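Local coordinates for VAO-type flavoprotein oxidase VAO615 (PDB 6F72), which binds FAD through two covalent links and is probably an oxidoreductase whose reduced flavin reacts rapidly with molecular oxygen, its substrate still unidentified, at residues Thr179-Asn184 / Asn211-Arg216; Gly284-Val289 / Ala537-Val542; Phe436-Gln441 / Gln503-Ala508. One frame throughout, in Å; residues are numbered along the deposited sequence.

The three contacts lie well apart in this VAO-type flavoprotein. Interactions 1 and 2 have centres 30 Å apart but are tied to one antiparallel sheet of the FAD-binding PCMH-type region, in which strand 215-216 pairs with strand 288-298; interaction 1 closes along the chain before interaction 2 opens. Interaction 2 joins that region, right beside the adenine of FAD, to helix 536-546 of the berberine-like C-terminal region. The loop it closes contains interaction 3, where helices 426-439 and 488-508 meet beside a glycan, its centre 32 Å from that of interaction 2 and 42 Å from that of interaction 1, across the middle of the chain. One contact is thus next to the cofactor, while the other two carry surface glycosylation.

Interaction 1: Thr179-Asn184 / Asn211-Arg216; sequences TKFIKN and NSTGHR. With NAG (2-acetamido-2-deoxy-beta-D-glucopyranose), chain H.
Phe181, on strand 179-186, faces the turn after helix 203-212 with its CA 7.9 Å from that of Thr213, and Gly214 ends that helix in a Schellman motif, its positive phi being easy for a residue without a side chain. With CG anti to the backbone N (chi1 178°), the Phe181 ring reaches across to this turn. Thr213 lays its methyl over one face, CG2 standing 4.1 Å from the ring centroid in a CH-pi contact. The other branch of Thr213 is polar: OG1 is bonded by ND1 of His215 at 2.8 Å, nearly in the imidazole plane, and also bonds to the carbonyl of Ala210. That bond probably fixes the rotation of the imidazole beside Phe181, where His215 CE1 lies 3.5 Å from Phe181 CE1 and the two ring planes are inclined at 32°. Pro193 and Leu296 of neighbouring strands add apolar cover. Strands 179-186 and 215-216 belong to one antiparallel sheet of the FAD-binding PCMH-type region, and at the helix end Asn211 carries an N-linked glycan through ND2. Since no hydrogen bond crosses between the two segments, strand and turn are joined by ring and methyl packing, while threonine's hydroxyl serves the histidine and its own helix end.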
loop_
_atom_site.group_PDB
_atom_site.type_symbol
_atom_site.label_atom_id
_atom_site.label_comp_id
_atom_site.label_asym_id
_atom_site.label_seq_id
_atom_site.Cartn_x
_atom_site.Cartn_y
_atom_site.Cartn_z
ATOM N N THR A 179 15.708 -12.936 5.624
ATOM C CA THR A 179 14.595 -13.867 5.447
ATOM C C THR A 179 14.943 -15.214 6.102
ATOM O O THR A 179 16.062 -15.735 5.946
ATOM C CB THR A 179 14.235 -14.082 3.966
ATOM O OG1 THR A 179 15.339 -14.682 3.292
ATOM C CG2 THR A 179 13.918 -12.767 3.269
ATOM N N LYS A 180 13.983 -15.776 6.828
ATOM C CA LYS A 180 14.237 -16.971 7.613
ATOM C C LYS A 180 13.064 -17.937 7.473
ATOM O O LYS A 180 11.933 -17.597 7.841
ATOM C CB LYS A 180 14.476 -16.564 9.073
ATOM C CG LYS A 180 14.987 -17.649 10.001
ATOM C CD LYS A 180 15.204 -17.034 11.376
ATOM C CE LYS A 180 15.063 -18.049 12.494
ATOM N NZ LYS A 180 16.237 -18.956 12.513
ATOM N N PHE A 181 13.339 -19.117 6.908
ATOM C CA PHE A 181 12.342 -20.171 6.779
ATOM C C PHE A 181 12.212 -20.946 8.074
ATOM O O PHE A 181 13.182 -21.531 8.553
ATOM C CB PHE A 181 12.646 -21.116 5.601
ATOM C CG PHE A 181 11.660 -22.259 5.464
ATOM C CD1 PHE A 181 10.320 -22.020 5.137
ATOM C CD2 PHE A 181 12.070 -23.582 5.674
ATOM C CE1 PHE A 181 9.411 -23.071 5.017
ATOM C CE2 PHE A 181 11.168 -24.639 5.551
ATOM C CZ PHE A 181 9.835 -24.383 5.224
ATOM N N ILE A 182 11.004 -20.935 8.627
ATOM C CA ILE A 182 10.659 -21.704 9.824
ATOM C C ILE A 182 9.743 -22.862 9.400
ATOM O O ILE A 182 8.551 -22.662 9.125
ATOM C CB ILE A 182 10.006 -20.819 10.923
ATOM C CG1 ILE A 182 10.913 -19.637 11.287
ATOM C CG2 ILE A 182 9.672 -21.643 12.164
ATOM C CD1 ILE A 182 10.198 -18.479 11.954
ATOM N N LYS A 183 10.322 -24.064 9.351
ATOM C CA LYS A 183 9.644 -25.280 8.879
ATOM C C LYS A 183 8.459 -25.701 9.751
ATOM O O LYS A 183 7.437 -26.170 9.229
ATOM C CB LYS A 183 10.646 -26.433 8.767
ATOM C CG LYS A 183 10.143 -27.644 7.989
ATOM C CD LYS A 183 11.280 -28.628 7.774
ATOM C CE LYS A 183 10.785 -29.939 7.191
ATOM N NZ LYS A 183 11.936 -30.847 6.906
ATOM N N ASN A 184 8.603 -25.516 11.063
ATOM C CA ASN A 184 7.608 -25.957 12.046
ATOM C C ASN A 184 7.343 -24.912 13.122
ATOM O O ASN A 184 7.672 -25.114 14.309
ATOM C CB ASN A 184 8.033 -27.280 12.684
ATOM C CG ASN A 184 8.059 -28.431 11.693
ATOM O OD1 ASN A 184 7.104 -28.645 10.937
ATOM N ND2 ASN A 184 9.149 -29.192 11.703
ATOM N N ASN A 211 8.779 -19.166 -2.723
ATOM C CA ASN A 211 8.857 -20.124 -3.832
ATOM C C ASN A 211 9.967 -21.169 -3.634
ATOM O O ASN A 211 9.749 -22.357 -3.893
ATOM C CB ASN A 211 9.034 -19.441 -5.198
ATOM C CG ASN A 211 9.294 -20.446 -6.301
ATOM O OD1 ASN A 211 8.359 -21.046 -6.834
ATOM N ND2 ASN A 211 10.575 -20.653 -6.627
ATOM N N SER A 212 11.142 -20.719 -3.184
ATOM C CA SER A 212 12.319 -21.584 -3.050
ATOM C C SER A 212 12.115 -22.719 -2.046
ATOM O O SER A 212 12.830 -23.718 -2.092
ATOM C CB SER A 212 13.562 -20.771 -2.678
ATOM O OG SER A 212 13.407 -20.152 -1.416
ATOM N N THR A 213 11.136 -22.553 -1.156
ATOM C CA THR A 213 10.784 -23.558 -0.130
ATOM C C THR A 213 9.537 -24.413 -0.478
ATOM O O THR A 213 9.168 -25.322 0.271
ATOM C CB THR A 213 10.638 -22.910 1.277
ATOM O OG1 THR A 213 9.475 -22.077 1.326
ATOM C CG2 THR A 213 11.852 -22.057 1.629
ATOM N N GLY A 214 8.908 -24.135 -1.618
ATOM C CA GLY A 214 7.682 -24.825 -2.030
ATOM C C GLY A 214 6.435 -24.258 -1.371
ATOM O O GLY A 214 5.498 -25.001 -1.087
ATOM N N HIS A 215 6.426 -22.937 -1.153
ATOM C CA HIS A 215 5.344 -22.222 -0.452
ATOM C C HIS A 215 4.876 -20.917 -1.146
ATOM O O HIS A 215 5.568 -20.376 -2.022
ATOM C CB HIS A 215 5.747 -21.927 0.999
ATOM C CG HIS A 215 6.022 -23.157 1.808
ATOM N ND1 HIS A 215 7.297 -23.613 2.051
ATOM C CD2 HIS A 215 5.186 -24.041 2.409
ATOM C CE1 HIS A 215 7.238 -24.721 2.773
ATOM N NE2 HIS A 215 5.968 -25.002 3.001
ATOM N N ARG A 216 3.698 -20.437 -0.735
ATOM C CA ARG A 216 3.146 -19.139 -1.136
ATOM C C ARG A 216 3.069 -18.243 0.091
ATOM O O ARG A 216 2.865 -18.733 1.210
ATOM C CB ARG A 216 1.730 -19.308 -1.691
ATOM C CG ARG A 216 1.581 -20.322 -2.810
ATOM C CD ARG A 216 0.149 -20.837 -2.892
ATOM N NE ARG A 216 -0.028 -21.778 -4.002
ATOM C CZ ARG A 216 -1.074 -22.582 -4.163
ATOM N NH1 ARG A 216 -2.065 -22.582 -3.285
ATOM N NH2 ARG A 216 -1.122 -23.396 -5.209
HETATM C C1 NAG H . 11.041 -21.618 -7.595
HETATM C C2 NAG H . 12.048 -21.419 -8.743
HETATM C C3 NAG H . 12.507 -22.734 -9.399
HETATM C C4 NAG H . 12.845 -23.840 -8.388
HETATM C C5 NAG H . 11.669 -24.022 -7.426
HETATM C C6 NAG H . 11.958 -25.092 -6.369
HETATM C C7 NAG H . 11.897 -19.272 -9.964
HETATM C C8 NAG H . 11.211 -18.569 -11.100
HETATM N N2 NAG H . 11.511 -20.540 -9.775
HETATM O O3 NAG H . 13.655 -22.478 -10.215
HETATM O O4 NAG H . 13.184 -25.065 -9.062
HETATM O O5 NAG H . 11.413 -22.756 -6.788
HETATM O O6 NAG H . 11.209 -24.852 -5.170
HETATM O O7 NAG H . 12.739 -18.704 -9.275
#

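Interaction 2: Gly284-Val289 / Ala537-Val542; sequences GTFAVV and ARLLRV. With FAD (flavin-adenine dinucleotide), chain E.
The ring of Phe286 points at helix 536-546 and crosses the side chain of Leu539 at about a right angle. Its edge leads: CE1 lies 3.3 Å from the carbonyl O of Leu539, close to the ring plane, so that the slightly positive rim of the phenyl group probably suits the oxygen. Next along the rim, CZ of Phe286 touches CD2 of Leu539 at 3.7 Å. Although the CB of Leu539 does not head for the ring, its CG stands anti to the carbonyl carbon (chi1 -72°), and from there the CD2 branch reaches the ring. Nearly one helical turn on, Val542 offers a more distant contact, its CG1 being 4.3 Å from CD1 of Phe286. Thr285 CG2 lies over one face of the ring, and Leu274 and Ala277 of helix 272-278 also touch it. A large flat apolar residue suits this buried place, where the FAD-binding PCMH-type region meets the berberine-like C-terminal region. Just past Phe286 the chain enters strand 288-298 and hydrogen-bonds the adenine through its backbone: Val289 N donates to FAD N1A at 2.8 Å, and FAD N6A donates to Val289 O at 2.7 Å with an angle of 172°, a pairing that reads the adenine edge. Gly284 lies against the adenosine part of FAD, where a CB would collide with the ribose hydroxyl oxygen O2B. Thr285 ties in Lys543 and Val558.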
loop_
_atom_site.group_PDB
_atom_site.type_symbol
_atom_site.label_atom_id
_atom_site.label_comp_id
_atom_site.label_asym_id
_atom_site.label_seq_id
_atom_site.Cartn_x
_atom_site.Cartn_y
_atom_site.Cartn_z
ATOM N N GLY A 284 3.341 3.004 10.951
ATOM C CA GLY A 284 3.980 4.281 11.254
ATOM C C GLY A 284 3.434 5.055 12.431
ATOM O O GLY A 284 3.805 6.212 12.646
ATOM N N THR A 285 2.538 4.442 13.191
ATOM C CA THR A 285 1.991 5.135 14.360
ATOM C C THR A 285 2.181 4.432 15.713
ATOM O O THR A 285 2.327 5.106 16.744
ATOM C CB THR A 285 0.543 5.611 14.147
ATOM O OG1 THR A 285 0.160 6.435 15.255
ATOM C CG2 THR A 285 -0.436 4.451 14.016
ATOM N N PHE A 286 2.197 3.102 15.701
ATOM C CA PHE A 286 2.249 2.326 16.956
ATOM C C PHE A 286 3.652 2.019 17.471
ATOM O O PHE A 286 3.877 2.065 18.677
ATOM C CB PHE A 286 1.437 1.032 16.846
ATOM C CG PHE A 286 -0.035 1.260 16.615
ATOM C CD1 PHE A 286 -0.835 1.841 17.612
ATOM C CD2 PHE A 286 -0.623 0.903 15.401
ATOM C CE1 PHE A 286 -2.185 2.062 17.402
ATOM C CE2 PHE A 286 -1.991 1.117 15.188
ATOM C CZ PHE A 286 -2.767 1.702 16.188
ATOM N N ALA A 287 4.559 1.698 16.546
ATOM C CA ALA A 287 5.930 1.256 16.844
ATOM C C ALA A 287 6.728 1.139 15.546
ATOM O O ALA A 287 6.148 1.103 14.450
ATOM C CB ALA A 287 5.916 -0.090 17.583
ATOM N N VAL A 288 8.052 1.053 15.677
ATOM C CA VAL A 288 8.917 0.812 14.533
ATOM C C VAL A 288 9.088 -0.694 14.393
ATOM O O VAL A 288 9.608 -1.352 15.305
ATOM C CB VAL A 288 10.291 1.517 14.687
ATOM C CG1 VAL A 288 11.118 1.388 13.425
ATOM C CG2 VAL A 288 10.103 2.983 15.030
ATOM N N VAL A 289 8.676 -1.232 13.250
ATOM C CA VAL A 289 8.739 -2.678 13.013
ATOM C C VAL A 289 10.085 -3.040 12.395
ATOM O O VAL A 289 10.486 -2.437 11.382
ATOM C CB VAL A 289 7.584 -3.155 12.095
ATOM C CG1 VAL A 289 7.861 -4.534 11.503
ATOM C CG2 VAL A 289 6.245 -3.121 12.842
ATOM N N ALA A 537 -11.489 3.649 19.043
ATOM C CA ALA A 537 -11.297 3.911 20.475
ATOM C C ALA A 537 -10.200 3.006 21.054
ATOM O O ALA A 537 -9.333 3.484 21.794
ATOM C CB ALA A 537 -12.599 3.740 21.240
ATOM N N ARG A 538 -10.234 1.723 20.680
ATOM C CA ARG A 538 -9.288 0.732 21.198
ATOM C C ARG A 538 -7.902 0.914 20.589
ATOM O O ARG A 538 -6.896 0.786 21.295
ATOM C CB ARG A 538 -9.767 -0.707 20.995
ATOM C CG ARG A 538 -9.036 -1.673 21.916
ATOM C CD ARG A 538 -9.180 -3.123 21.509
ATOM N NE ARG A 538 -8.136 -3.904 22.160
ATOM C CZ ARG A 538 -7.798 -5.149 21.839
ATOM N NH1 ARG A 538 -8.431 -5.789 20.859
ATOM N NH2 ARG A 538 -6.825 -5.756 22.512
ATOM N N LEU A 539 -7.868 1.204 19.289
ATOM C CA LEU A 539 -6.637 1.587 18.598
ATOM C C LEU A 539 -5.983 2.794 19.261
ATOM O O LEU A 539 -4.759 2.845 19.396
ATOM C CB LEU A 539 -6.904 1.825 17.114
ATOM C CG LEU A 539 -7.169 0.566 16.282
ATOM C CD1 LEU A 539 -7.796 0.883 14.932
ATOM C CD2 LEU A 539 -5.908 -0.274 16.101
ATOM N N LEU A 540 -6.800 3.750 19.689
ATOM C CA LEU A 540 -6.316 4.946 20.371
ATOM C C LEU A 540 -5.762 4.645 21.759
ATOM O O LEU A 540 -4.761 5.240 22.178
ATOM C CB LEU A 540 -7.403 6.024 20.438
ATOM C CG LEU A 540 -6.982 7.422 20.888
ATOM C CD1 LEU A 540 -6.028 8.091 19.886
ATOM C CD2 LEU A 540 -8.224 8.276 21.097
ATOM N N ARG A 541 -6.422 3.741 22.473
ATOM C CA ARG A 541 -5.912 3.239 23.749
ATOM C C ARG A 541 -4.555 2.550 23.614
ATOM O O ARG A 541 -3.689 2.754 24.462
ATOM C CB ARG A 541 -6.917 2.316 24.412
ATOM C CG ARG A 541 -8.109 3.049 25.007
ATOM C CD ARG A 541 -8.861 2.171 25.993
ATOM N NE ARG A 541 -9.437 0.976 25.374
ATOM C CZ ARG A 541 -10.626 0.923 24.764
ATOM N NH1 ARG A 541 -11.405 1.998 24.640
ATOM N NH2 ARG A 541 -11.039 -0.226 24.254
ATOM N N VAL A 542 -4.380 1.731 22.574
ATOM C CA VAL A 542 -3.097 1.055 22.323
ATOM C C VAL A 542 -2.021 2.108 21.983
ATOM O O VAL A 542 -0.914 2.060 22.514
ATOM C CB VAL A 542 -3.178 -0.017 21.200
ATOM C CG1 VAL A 542 -1.822 -0.690 20.984
ATOM C CG2 VAL A 542 -4.216 -1.078 21.528
HETATM P PA FAD E . 5.988 3.114 2.819
HETATM O O1A FAD E . 5.487 4.389 2.192
HETATM O O2A FAD E . 7.475 3.008 3.015
HETATM O O5B FAD E . 5.233 2.916 4.223
HETATM C C5B FAD E . 3.832 3.154 4.369
HETATM C C4B FAD E . 3.473 3.501 5.809
HETATM O O4B FAD E . 3.906 2.453 6.679
HETATM C C3B FAD E . 4.116 4.772 6.331
HETATM O O3B FAD E . 3.166 5.387 7.210
HETATM C C2B FAD E . 5.315 4.299 7.136
HETATM O O2B FAD E . 5.626 5.194 8.207
HETATM C C1B FAD E . 4.842 2.950 7.651
HETATM N N9A FAD E . 5.911 1.934 7.801
HETATM C C8A FAD E . 6.473 1.228 6.797
HETATM N N7A FAD E . 7.389 0.351 7.281
HETATM C C5A FAD E . 7.408 0.489 8.616
HETATM C C6A FAD E . 8.149 -0.134 9.735
HETATM N N6A FAD E . 9.071 -1.088 9.478
HETATM N N1A FAD E . 7.885 0.291 10.992
HETATM C C2A FAD E . 6.970 1.250 11.254
HETATM N N3A FAD E . 6.250 1.856 10.277
HETATM C C4A FAD E . 6.424 1.525 8.964
HETATM N N1 FAD E . -1.936 -2.458 -1.379
HETATM C C2 FAD E . -2.701 -3.579 -1.405
HETATM O O2 FAD E . -3.364 -3.885 -0.386
HETATM N N3 FAD E . -2.768 -4.370 -2.499
HETATM C C4 FAD E . -2.106 -4.117 -3.640
HETATM O O4 FAD E . -2.202 -4.878 -4.629
HETATM C C4X FAD E . -1.242 -2.917 -3.683
HETATM N N5 FAD E . -0.530 -2.597 -4.784
HETATM C C5X FAD E . 0.262 -1.486 -4.824
HETATM C C6 FAD E . 1.002 -1.172 -5.985
HETATM C C7 FAD E . 1.816 -0.018 -5.994
HETATM C C7M FAD E . 2.596 0.307 -7.255
HETATM C C8 FAD E . 1.907 0.861 -4.772
HETATM C C8M FAD E . 2.829 2.066 -4.647
HETATM C C9 FAD E . 1.172 0.530 -3.638
HETATM C C9A FAD E . 0.353 -0.603 -3.612
HETATM N N10 FAD E . -0.373 -0.936 -2.444
HETATM C C10 FAD E . -1.196 -2.082 -2.454
HETATM C "C1'" FAD E . -0.329 -0.053 -1.280
HETATM C "C2'" FAD E . 0.467 -0.474 -0.081
HETATM O "O2'" FAD E . -0.263 -1.503 0.583
HETATM C "C3'" FAD E . 0.561 0.771 0.793
HETATM O "O3'" FAD E . 0.986 1.915 0.021
HETATM C "C4'" FAD E . 1.504 0.553 1.966
HETATM O "O4'" FAD E . 1.381 1.643 2.883
HETATM C "C5'" FAD E . 2.948 0.354 1.503
HETATM O "O5'" FAD E . 3.835 0.253 2.606
HETATM P P FAD E . 5.419 0.357 2.359
HETATM O O1P FAD E . 5.790 -0.554 1.224
HETATM O O2P FAD E . 6.047 0.224 3.727
HETATM O O3P FAD E . 5.566 1.889 1.870
#

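Interaction 3: Phe436-Gln441 / Gln503-Ala508; sequences FRNISQ and QPMMDA. With NAG (2-acetamido-2-deoxy-beta-D-glucopyranose), chain G.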
loop_
_atom_site.group_PDB
_atom_site.type_symbol
_atom_site.label_atom_id
_atom_site.label_comp_id
_atom_site.label_asym_id
_atom_site.label_seq_id
_atom_site.Cartn_x
_atom_site.Cartn_y
_atom_site.Cartn_z
ATOM N N PHE A 436 -19.540 3.258 -11.151
ATOM C CA PHE A 436 -18.481 2.852 -12.074
ATOM C C PHE A 436 -18.591 3.540 -13.437
ATOM O O PHE A 436 -17.569 3.851 -14.053
ATOM C CB PHE A 436 -18.487 1.330 -12.244
ATOM C CG PHE A 436 -17.865 0.571 -11.091
ATOM C CD1 PHE A 436 -17.738 1.145 -9.810
ATOM C CD2 PHE A 436 -17.418 -0.741 -11.282
ATOM C CE1 PHE A 436 -17.169 0.432 -8.759
ATOM C CE2 PHE A 436 -16.840 -1.454 -10.231
ATOM C CZ PHE A 436 -16.731 -0.871 -8.967
ATOM N N ARG A 437 -19.831 3.764 -13.892
ATOM C CA ARG A 437 -20.109 4.523 -15.117
ATOM C C ARG A 437 -19.649 5.963 -14.974
ATOM O O ARG A 437 -18.969 6.475 -15.862
ATOM C CB ARG A 437 -21.599 4.527 -15.462
ATOM C CG ARG A 437 -22.220 3.186 -15.769
ATOM C CD ARG A 437 -23.714 3.389 -15.976
ATOM N NE ARG A 437 -24.048 3.523 -17.389
ATOM C CZ ARG A 437 -24.890 2.723 -18.048
ATOM N NH1 ARG A 437 -25.522 1.722 -17.435
ATOM N NH2 ARG A 437 -25.115 2.931 -19.335
ATOM N N ASN A 438 -20.032 6.603 -13.864
ATOM C CA ASN A 438 -19.622 7.978 -13.541
ATOM C C ASN A 438 -18.092 8.191 -13.496
ATOM O O ASN A 438 -17.579 9.170 -14.061
ATOM C CB ASN A 438 -20.272 8.437 -12.228
ATOM C CG ASN A 438 -21.770 8.708 -12.364
ATOM O OD1 ASN A 438 -22.396 8.376 -13.377
ATOM N ND2 ASN A 438 -22.349 9.322 -11.325
ATOM N N ILE A 439 -17.380 7.270 -12.841
ATOM C CA ILE A 439 -15.913 7.308 -12.757
ATOM C C ILE A 439 -15.291 7.125 -14.144
ATOM O O ILE A 439 -14.306 7.800 -14.481
ATOM C CB ILE A 439 -15.331 6.266 -11.754
ATOM C CG1 ILE A 439 -15.860 6.522 -10.331
ATOM C CG2 ILE A 439 -13.800 6.302 -11.777
ATOM C CD1 ILE A 439 -15.704 5.364 -9.348
ATOM N N SER A 440 -15.877 6.230 -14.940
ATOM C CA SER A 440 -15.450 6.001 -16.326
ATOM C C SER A 440 -15.538 7.239 -17.250
ATOM O O SER A 440 -14.987 7.225 -18.350
ATOM C CB SER A 440 -16.237 4.842 -16.936
ATOM O OG SER A 440 -15.982 3.636 -16.244
ATOM N N GLN A 441 -16.216 8.298 -16.800
ATOM C CA GLN A 441 -16.332 9.553 -17.572
ATOM C C GLN A 441 -15.239 10.554 -17.191
ATOM O O GLN A 441 -15.082 11.601 -17.850
ATOM C CB GLN A 441 -17.730 10.211 -17.432
ATOM C CG GLN A 441 -18.942 9.322 -17.697
ATOM C CD GLN A 441 -18.777 8.411 -18.899
ATOM O OE1 GLN A 441 -18.596 8.870 -20.023
ATOM N NE2 GLN A 441 -18.836 7.108 -18.662
ATOM N N GLN A 503 -14.045 10.676 -3.945
ATOM C CA GLN A 503 -14.193 9.766 -2.813
ATOM C C GLN A 503 -15.597 9.816 -2.158
ATOM O O GLN A 503 -16.189 8.749 -1.980
ATOM C CB GLN A 503 -13.054 9.904 -1.777
ATOM C CG GLN A 503 -13.059 8.843 -0.683
ATOM C CD GLN A 503 -12.767 7.449 -1.199
ATOM O OE1 GLN A 503 -11.649 7.167 -1.609
ATOM N NE2 GLN A 503 -13.772 6.561 -1.169
ATOM N N PRO A 504 -16.127 11.024 -1.803
ATOM C CA PRO A 504 -17.506 11.038 -1.268
ATOM C C PRO A 504 -18.588 10.489 -2.216
ATOM O O PRO A 504 -19.597 9.932 -1.737
ATOM C CB PRO A 504 -17.744 12.522 -0.951
ATOM C CG PRO A 504 -16.374 13.030 -0.626
ATOM C CD PRO A 504 -15.509 12.362 -1.660
ATOM N N MET A 505 -18.396 10.641 -3.528
ATOM C CA MET A 505 -19.321 10.051 -4.508
ATOM C C MET A 505 -19.262 8.532 -4.401
ATOM O O MET A 505 -20.301 7.871 -4.374
ATOM C CB MET A 505 -19.034 10.497 -5.947
ATOM C CG MET A 505 -19.899 9.786 -6.987
ATOM S SD MET A 505 -19.745 10.345 -8.695
ATOM C CE MET A 505 -18.234 9.533 -9.208
ATOM N N MET A 506 -18.037 8.002 -4.335
ATOM C CA MET A 506 -17.793 6.570 -4.136
ATOM C C MET A 506 -18.415 6.063 -2.839
ATOM O O MET A 506 -19.024 4.986 -2.820
ATOM C CB MET A 506 -16.281 6.272 -4.135
ATOM C CG MET A 506 -15.598 6.457 -5.483
ATOM S SD MET A 506 -13.816 6.705 -5.360
ATOM C CE MET A 506 -13.335 5.154 -4.603
ATOM N N ASP A 507 -18.260 6.850 -1.768
ATOM C CA ASP A 507 -18.756 6.502 -0.432
ATOM C C ASP A 507 -20.272 6.368 -0.413
ATOM O O ASP A 507 -20.807 5.350 0.015
ATOM C CB ASP A 507 -18.338 7.564 0.593
ATOM C CG ASP A 507 -16.855 7.539 0.912
ATOM O OD1 ASP A 507 -16.096 6.720 0.340
ATOM O OD2 ASP A 507 -16.458 8.371 1.751
ATOM N N ALA A 508 -20.947 7.408 -0.889
ATOM C CA ALA A 508 -22.405 7.471 -0.945
ATOM C C ALA A 508 -23.028 6.353 -1.796
ATOM O O ALA A 508 -24.133 5.869 -1.479
ATOM C CB ALA A 508 -22.849 8.844 -1.449
HETATM C C1 NAG G . -23.743 9.682 -11.227
HETATM C C2 NAG G . -24.102 9.645 -9.726
HETATM C C3 NAG G . -25.292 10.547 -9.330
HETATM C C4 NAG G . -25.331 11.880 -10.093
HETATM C C5 NAG G . -25.239 11.589 -11.598
HETATM C C6 NAG G . -25.356 12.833 -12.476
HETATM C C7 NAG G . -23.697 7.539 -8.459
HETATM C C8 NAG G . -24.173 6.126 -8.287
HETATM N N2 NAG G . -24.372 8.256 -9.371
HETATM O O3 NAG G . -25.260 10.833 -7.928
HETATM O O4 NAG G . -26.497 12.646 -9.747
HETATM O O5 NAG G . -23.969 10.959 -11.847
HETATM O O6 NAG G . -24.165 13.624 -12.362
HETATM O O7 NAG G . -22.764 7.975 -7.796
#
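Met505 reaches from helix 488-508 toward Asn438 and Ile439 of helix 426-439, and its side chain can be traced outward atom by atom. From CB the chain runs extended, CG anti to the backbone N (chi1 174°), which carries CG beside the glycan: it lies 3.5 Å from O7, the acetamido oxygen of the NAG on Asn438. SD comes next, 3.8 Å from ND2 of Asn438, the very nitrogen that is bonded covalently to NAG C1. There the chain bends (chi3 79°) and turns the terminal methyl in between two residues, CE meeting CB of Asn438 at 3.8 Å and CG1 of Ile439 at 4.0 Å. A long, flexible, unbranched residue suits this task, since it bridges the distance between helices whose nearest CA atoms, those of Asn438 and Met505, are 9.3 Å apart. With alanine in place of Met505, Asn438 CB and Ile439 CG1 would probably lose the methyl that packs on them, and the sugar's acetamido oxygen the chain beside it. Deeper in, Ile439 sends CD1 to CG of Met506, 4.0 Å away, the two side chains crossing at about a right angle; the CG1-CD1 arm of Ile439 is thus long enough to touch both methionines. The helices pack on the seven-stranded antiparallel sheet, Ile439 and Met506 both resting on Pro478 of strand 472-480 and Met506 also against Asn414 of strand 412-419.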